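Local coordinates for protein (hdlp (histone deacetylase-like protein)) (PDB 1C3P) that probably acts as a deacetylase of the histone deacetylase family, a zinc-binding enzyme with an alpha/beta fold related to arginase, at residues 5-11 with 44-49; 39-45 with 310-316. All coordinates share one frame; numbering follows the deposited sequence.

Contact 1 of 2, residues 5-11 with 44-49; sequences KLIGTLD and KELIKS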
loop_
_atom_site.group_PDB
_atom_site.type_symbol
_atom_site.label_atom_id
_atom_site.label_comp_id
_atom_site.label_asym_id
_atom_site.label_seq_id
_atom_site.Cartn_x
_atom_site.Cartn_y
_atom_site.Cartn_z
ATOM N N LYS A 5 12.657 -10.599 6.500
ATOM C CA LYS A 5 13.254 -10.104 5.272
ATOM C C LYS A 5 12.592 -8.862 4.692
ATOM O O LYS A 5 11.374 -8.687 4.797
ATOM C CB LYS A 5 13.168 -11.206 4.218
ATOM C CG LYS A 5 13.833 -12.533 4.599
ATOM C CD LYS A 5 15.351 -12.378 4.696
ATOM C CE LYS A 5 16.032 -13.734 4.926
ATOM N NZ LYS A 5 17.514 -13.575 5.074
ATOM N N LEU A 6 13.398 -8.041 4.033
ATOM C CA LEU A 6 12.884 -6.857 3.361
ATOM C C LEU A 6 13.182 -7.082 1.875
ATOM O O LEU A 6 14.317 -7.350 1.504
ATOM C CB LEU A 6 13.595 -5.604 3.859
ATOM C CG LEU A 6 12.986 -4.272 3.399
ATOM C CD1 LEU A 6 13.898 -3.145 3.858
ATOM C CD2 LEU A 6 12.844 -4.216 1.894
ATOM N N ILE A 7 12.166 -6.993 1.022
ATOM C CA ILE A 7 12.380 -7.203 -0.414
ATOM C C ILE A 7 12.543 -5.839 -1.070
ATOM O O ILE A 7 11.664 -4.987 -0.955
ATOM C CB ILE A 7 11.189 -7.917 -1.072
ATOM C CG1 ILE A 7 10.791 -9.123 -0.229
ATOM C CG2 ILE A 7 11.587 -8.430 -2.469
ATOM C CD1 ILE A 7 9.741 -9.944 -0.840
ATOM N N GLY A 8 13.671 -5.619 -1.732
ATOM C CA GLY A 8 13.875 -4.343 -2.393
ATOM C C GLY A 8 15.132 -4.259 -3.234
ATOM O O GLY A 8 15.903 -5.220 -3.344
ATOM N N THR A 9 15.319 -3.096 -3.848
ATOM C CA THR A 9 16.484 -2.816 -4.675
ATOM C C THR A 9 16.552 -1.315 -4.906
ATOM O O THR A 9 15.524 -0.637 -4.913
ATOM C CB THR A 9 16.404 -3.481 -6.058
ATOM O OG1 THR A 9 17.461 -2.968 -6.881
ATOM C CG2 THR A 9 15.075 -3.173 -6.729
ATOM N N LEU A 10 17.757 -0.786 -5.085
ATOM C CA LEU A 10 17.891 0.647 -5.341
ATOM C C LEU A 10 17.474 0.996 -6.768
ATOM O O LEU A 10 17.308 2.173 -7.100
ATOM C CB LEU A 10 19.331 1.124 -5.093
ATOM C CG LEU A 10 19.837 1.200 -3.650
ATOM C CD1 LEU A 10 18.921 2.110 -2.849
ATOM C CD2 LEU A 10 19.872 -0.171 -3.027
ATOM N N ASP A 11 17.285 -0.030 -7.598
ATOM C CA ASP A 11 16.892 0.163 -8.992
ATOM C C ASP A 11 15.561 0.881 -9.181
ATOM O O ASP A 11 15.335 1.499 -10.229
ATOM C CB ASP A 11 16.861 -1.179 -9.731
ATOM C CG ASP A 11 18.219 -1.857 -9.751
ATOM O OD1 ASP A 11 19.217 -1.153 -10.000
ATOM O OD2 ASP A 11 18.288 -3.085 -9.531
ATOM N N LYS A 44 22.154 -9.411 4.899
ATOM C CA LYS A 44 21.491 -10.701 4.888
ATOM C C LYS A 44 19.988 -10.672 5.162
ATOM O O LYS A 44 19.324 -11.701 5.097
ATOM C CB LYS A 44 22.242 -11.642 5.829
ATOM C CG LYS A 44 23.680 -11.833 5.315
ATOM C CD LYS A 44 24.556 -12.738 6.159
ATOM C CE LYS A 44 25.941 -12.859 5.525
ATOM N NZ LYS A 44 26.860 -13.718 6.316
ATOM N N GLU A 45 19.460 -9.483 5.444
ATOM C CA GLU A 45 18.026 -9.308 5.697
ATOM C C GLU A 45 17.353 -8.836 4.404
ATOM O O GLU A 45 16.125 -8.870 4.275
ATOM C CB GLU A 45 17.788 -8.246 6.787
ATOM C CG GLU A 45 18.194 -8.659 8.200
ATOM C CD GLU A 45 18.095 -7.512 9.196
ATOM O OE1 GLU A 45 18.778 -6.486 8.994
ATOM O OE2 GLU A 45 17.340 -7.635 10.179
ATOM N N LEU A 46 18.167 -8.402 3.449
ATOM C CA LEU A 46 17.640 -7.889 2.188
ATOM C C LEU A 46 17.604 -8.899 1.048
ATOM O O LEU A 46 18.590 -9.582 0.770
ATOM C CB LEU A 46 18.451 -6.665 1.754
ATOM C CG LEU A 46 18.062 -5.974 0.444
ATOM C CD1 LEU A 46 16.689 -5.331 0.607
ATOM C CD2 LEU A 46 19.097 -4.910 0.088
ATOM N N ILE A 47 16.450 -9.013 0.399
ATOM C CA ILE A 47 16.323 -9.901 -0.754
ATOM C C ILE A 47 16.167 -8.974 -1.952
ATOM O O ILE A 47 15.297 -8.094 -1.943
ATOM C CB ILE A 47 15.077 -10.829 -0.639
ATOM C CG1 ILE A 47 15.292 -11.849 0.486
ATOM C CG2 ILE A 47 14.825 -11.562 -1.959
ATOM C CD1 ILE A 47 16.412 -12.836 0.221
ATOM N N LYS A 48 17.000 -9.157 -2.976
ATOM C CA LYS A 48 16.924 -8.302 -4.159
ATOM C C LYS A 48 15.659 -8.616 -4.955
ATOM O O LYS A 48 15.394 -9.765 -5.277
ATOM C CB LYS A 48 18.146 -8.508 -5.069
ATOM C CG LYS A 48 18.132 -7.642 -6.322
ATOM C CD LYS A 48 19.359 -7.892 -7.196
ATOM C CE LYS A 48 19.352 -7.002 -8.429
ATOM N NZ LYS A 48 19.356 -5.552 -8.084
ATOM N N SER A 49 14.901 -7.580 -5.282
ATOM C CA SER A 49 13.677 -7.724 -6.058
ATOM C C SER A 49 13.945 -8.320 -7.436
ATOM O O SER A 49 14.962 -8.023 -8.072
ATOM C CB SER A 49 13.015 -6.362 -6.278
ATOM O OG SER A 49 12.727 -5.670 -5.058
#
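Leu6 and Gly8 carry the parallel pairing of strand 4-8 with strand 46-48. Leu6 N donates to Glu45 O (2.9 Å), Ile47 N to Leu6 O, and Gly8 N to Ile47 O (3.0 Å), all nearly straight. A fourth and longer bond, Ser49 N to Gly8 O at 3.2 Å, is the last of the pairing. CA-H...O contacts from Lys5, Leu46, Ile7 and Lys48 give the same four carbonyls a second neighbour. At the start of the pairing, Lys5 NZ donates to Lys44 O at 2.6 Å, in the 3-10 turn before strand 46-48; with a bend at chi2 (-67°) its chain reaches across, past Glu45 O, to that carbonyl. Beyond the strands, Lys48, extended to CE and bent at chi4 (60°), brings NZ to Asp11 OD2 in a salt bridge of 3.1 Å, nearly along the C-O axis. Thr9 OG1 donates to the same OD2 (2.8 Å) from well above the carboxylate plane, on the same face as NZ, and itself accepts from Asp11 N, closing an ST turn. Ser49 OG, 3.2 Å from Gly8 CA, is satisfied by Ser109 and Tyr12. The strands belong to a beta-alpha-beta unit whose helix 28-37 lies against Leu6 and Leu46, while helix 98-118 covers Ile7 and Ile47; strand 122-125 pairs with the other edge of strand 4-8.

Contact 2 of 2, residues 39-45 with 310-316; sequences NLIDEKE and WCELSGR
Asn39, which closes helix 28-37 in a Schellman motif, is linked through its O to Arg316 NH1 by a water that accepts from NH1 at 2.6 Å. The Leu40 carbonyl takes the indole N-H of Trp310, NE1 to O 2.9 Å; the oxygen lies in the ring plane, but the bond is bent (134° at the hydrogen). The Leu40 side chain forks: CD1 touches Cys311 SG (3.6 Å), whereas CD2 lies against Arg316 CD at 3.4 Å. Ile41 crosses the indole at about a right angle, though the place of its CD1 is doubtful. Asp42 OD2 stays 4.1 Å from Arg316 NH2, beyond a salt bridge, while Asp42 OD1 receives a weak bond from the same water. Glu45 reaches in from the direction opposite to Arg316; OE1, less surely placed, accepts from Asp42 N, and OE2 accepts weakly from Ser314 OG (3.3 Å) and, within a salt bridge, from Arg316 NH2. Just past the helix end, Arg316 NE donates to Ser314 OG, nearly in the guanidinium plane; the bend at chi3 (68°) folds the group back there. A leucine in place of Arg316 would probably leave Glu45 without its positive partner and the bridging water without its donor. The contact joins the loop between helix 28-37 and strand 46-48 to the C-terminal end of helix 299-314, whose Trp310 also packs on strand 4-8 and makes a cation-pi contact with Lys35.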
loop_
_atom_site.group_PDB
_atom_site.type_symbol
_atom_site.label_atom_id
_atom_site.label_comp_id
_atom_site.label_asym_id
_atom_site.label_seq_id
_atom_site.Cartn_x
_atom_site.Cartn_y
_atom_site.Cartn_z
ATOM N N ASN A 39 21.542 2.706 10.082
ATOM C CA ASN A 39 22.148 1.436 10.483
ATOM C C ASN A 39 21.093 0.515 11.067
ATOM O O ASN A 39 21.308 -0.139 12.099
ATOM C CB ASN A 39 23.279 1.665 11.494
ATOM C CG ASN A 39 24.344 2.586 10.955
ATOM O OD1 ASN A 39 24.840 2.383 9.854
ATOM N ND2 ASN A 39 24.701 3.611 11.726
ATOM N N LEU A 40 19.939 0.474 10.401
ATOM C CA LEU A 40 18.836 -0.364 10.857
ATOM C C LEU A 40 18.570 -1.579 9.965
ATOM O O LEU A 40 17.535 -2.231 10.085
ATOM C CB LEU A 40 17.554 0.461 11.003
ATOM C CG LEU A 40 17.578 1.506 12.124
ATOM C CD1 LEU A 40 16.238 2.223 12.183
ATOM C CD2 LEU A 40 17.849 0.829 13.450
ATOM N N ILE A 41 19.519 -1.894 9.092
ATOM C CA ILE A 41 19.363 -3.048 8.228
ATOM C C ILE A 41 20.712 -3.666 7.822
ATOM O O ILE A 41 21.684 -2.956 7.582
ATOM C CB ILE A 41 18.545 -2.679 6.956
ATOM C CG1 ILE A 41 18.266 -3.944 6.153
ATOM C CG2 ILE A 41 19.295 -1.681 6.100
ATOM C CD1 ILE A 41 17.507 -4.958 6.922
ATOM N N ASP A 42 20.760 -4.996 7.760
ATOM C CA ASP A 42 21.981 -5.702 7.366
ATOM C C ASP A 42 21.746 -6.420 6.040
ATOM O O ASP A 42 20.626 -6.823 5.747
ATOM C CB ASP A 42 22.377 -6.722 8.434
ATOM C CG ASP A 42 22.570 -6.089 9.795
ATOM O OD1 ASP A 42 23.337 -5.105 9.878
ATOM O OD2 ASP A 42 21.964 -6.576 10.778
ATOM N N GLU A 43 22.808 -6.599 5.258
ATOM C CA GLU A 43 22.720 -7.258 3.953
ATOM C C GLU A 43 21.956 -8.565 3.904
ATOM O O GLU A 43 21.200 -8.816 2.961
ATOM C CB GLU A 43 24.111 -7.541 3.379
ATOM C CG GLU A 43 24.874 -6.328 2.898
ATOM C CD GLU A 43 26.142 -6.727 2.165
ATOM O OE1 GLU A 43 26.034 -7.465 1.161
ATOM O OE2 GLU A 43 27.243 -6.315 2.584
ATOM N N LYS A 44 22.154 -9.411 4.899
ATOM C CA LYS A 44 21.491 -10.701 4.888
ATOM C C LYS A 44 19.988 -10.672 5.162
ATOM O O LYS A 44 19.324 -11.701 5.097
ATOM C CB LYS A 44 22.242 -11.642 5.829
ATOM C CG LYS A 44 23.680 -11.833 5.315
ATOM C CD LYS A 44 24.556 -12.738 6.159
ATOM C CE LYS A 44 25.941 -12.859 5.525
ATOM N NZ LYS A 44 26.860 -13.718 6.316
ATOM N N GLU A 45 19.460 -9.483 5.444
ATOM C CA GLU A 45 18.026 -9.308 5.697
ATOM C C GLU A 45 17.353 -8.836 4.404
ATOM O O GLU A 45 16.125 -8.870 4.275
ATOM C CB GLU A 45 17.788 -8.246 6.787
ATOM C CG GLU A 45 18.194 -8.659 8.200
ATOM C CD GLU A 45 18.095 -7.512 9.196
ATOM O OE1 GLU A 45 18.778 -6.486 8.994
ATOM O OE2 GLU A 45 17.340 -7.635 10.179
ATOM N N TRP A 310 9.675 -1.540 9.918
ATOM C CA TRP A 310 10.824 -2.442 9.806
ATOM C C TRP A 310 11.396 -2.770 11.192
ATOM O O TRP A 310 11.727 -3.926 11.480
ATOM C CB TRP A 310 11.897 -1.837 8.905
ATOM C CG TRP A 310 13.088 -2.716 8.771
ATOM C CD1 TRP A 310 14.354 -2.441 9.201
ATOM C CD2 TRP A 310 13.116 -4.067 8.271
ATOM N NE1 TRP A 310 15.165 -3.535 9.009
ATOM C CE2 TRP A 310 14.431 -4.546 8.440
ATOM C CE3 TRP A 310 12.156 -4.917 7.700
ATOM C CZ2 TRP A 310 14.814 -5.837 8.059
ATOM C CZ3 TRP A 310 12.532 -6.198 7.322
ATOM C CH2 TRP A 310 13.853 -6.647 7.504
ATOM N N CYS A 311 11.495 -1.758 12.052
ATOM C CA CYS A 311 11.994 -1.972 13.405
ATOM C C CYS A 311 11.110 -2.959 14.172
ATOM O O CYS A 311 11.629 -3.834 14.855
ATOM C CB CYS A 311 12.114 -0.637 14.168
ATOM S SG CYS A 311 13.488 0.445 13.639
ATOM N N GLU A 312 9.781 -2.836 14.052
ATOM C CA GLU A 312 8.857 -3.769 14.731
ATOM C C GLU A 312 9.086 -5.207 14.261
ATOM O O GLU A 312 9.219 -6.133 15.064
ATOM C CB GLU A 312 7.392 -3.453 14.407
ATOM C CG GLU A 312 6.479 -3.133 15.572
ATOM C CD GLU A 312 6.555 -4.116 16.725
ATOM O OE1 GLU A 312 6.351 -5.336 16.536
ATOM O OE2 GLU A 312 6.817 -3.644 17.845
ATOM N N LEU A 313 9.097 -5.399 12.945
ATOM C CA LEU A 313 9.280 -6.735 12.371
ATOM C C LEU A 313 10.647 -7.332 12.678
ATOM O O LEU A 313 10.743 -8.508 13.033
ATOM C CB LEU A 313 9.105 -6.697 10.851
ATOM C CG LEU A 313 7.724 -6.388 10.273
ATOM C CD1 LEU A 313 7.834 -6.305 8.759
ATOM C CD2 LEU A 313 6.743 -7.469 10.679
ATOM N N SER A 314 11.672 -6.496 12.537
ATOM C CA SER A 314 13.080 -6.853 12.729
ATOM C C SER A 314 13.440 -7.081 14.195
ATOM O O SER A 314 14.472 -7.673 14.509
ATOM C CB SER A 314 13.972 -5.744 12.136
ATOM O OG SER A 314 15.349 -6.054 12.236
ATOM N N GLY A 315 12.596 -6.605 15.091
ATOM C CA GLY A 315 12.856 -6.798 16.501
ATOM C C GLY A 315 13.923 -5.888 17.063
ATOM O O GLY A 315 14.646 -6.263 17.985
ATOM N N ARG A 316 14.053 -4.691 16.513
ATOM C CA ARG A 316 15.048 -3.786 17.056
ATOM C C ARG A 316 14.405 -2.539 17.637
ATOM O O ARG A 316 13.330 -2.123 17.211
ATOM C CB ARG A 316 16.066 -3.409 15.992
ATOM C CG ARG A 316 15.574 -2.534 14.885
ATOM C CD ARG A 316 16.737 -2.325 13.933
ATOM N NE ARG A 316 17.091 -3.556 13.242
ATOM C CZ ARG A 316 18.191 -3.714 12.512
ATOM N NH1 ARG A 316 19.041 -2.709 12.394
ATOM N NH2 ARG A 316 18.409 -4.844 11.846
HETATM O O HOH W 1 21.557 -3.212 12.079
#

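In the fold
Contact 1 and contact 2 lie on the same side of the chain's centre, their own centres about 12 Å apart, and share Lys44 and Glu45. Contact 1 is the deeper, its centre about 17 Å from that of the chain against about 20 Å, with Leu6, Ile7 and Gly8 buried; in contact 2 the exposed Asn39 and Asp42 mark the surface. Contact 1 is sheet pairing, regular backbone bonds joining an outermost strand, 46-48, to strand 4-8. In contact 2 the loop entering strand 46-48 meets a helix end mostly through side chains, a water and weak ionic bonds. Trp310 joins the two, its CZ3 3.7 Å from Leu6 CB. Both lie away from the zinc site.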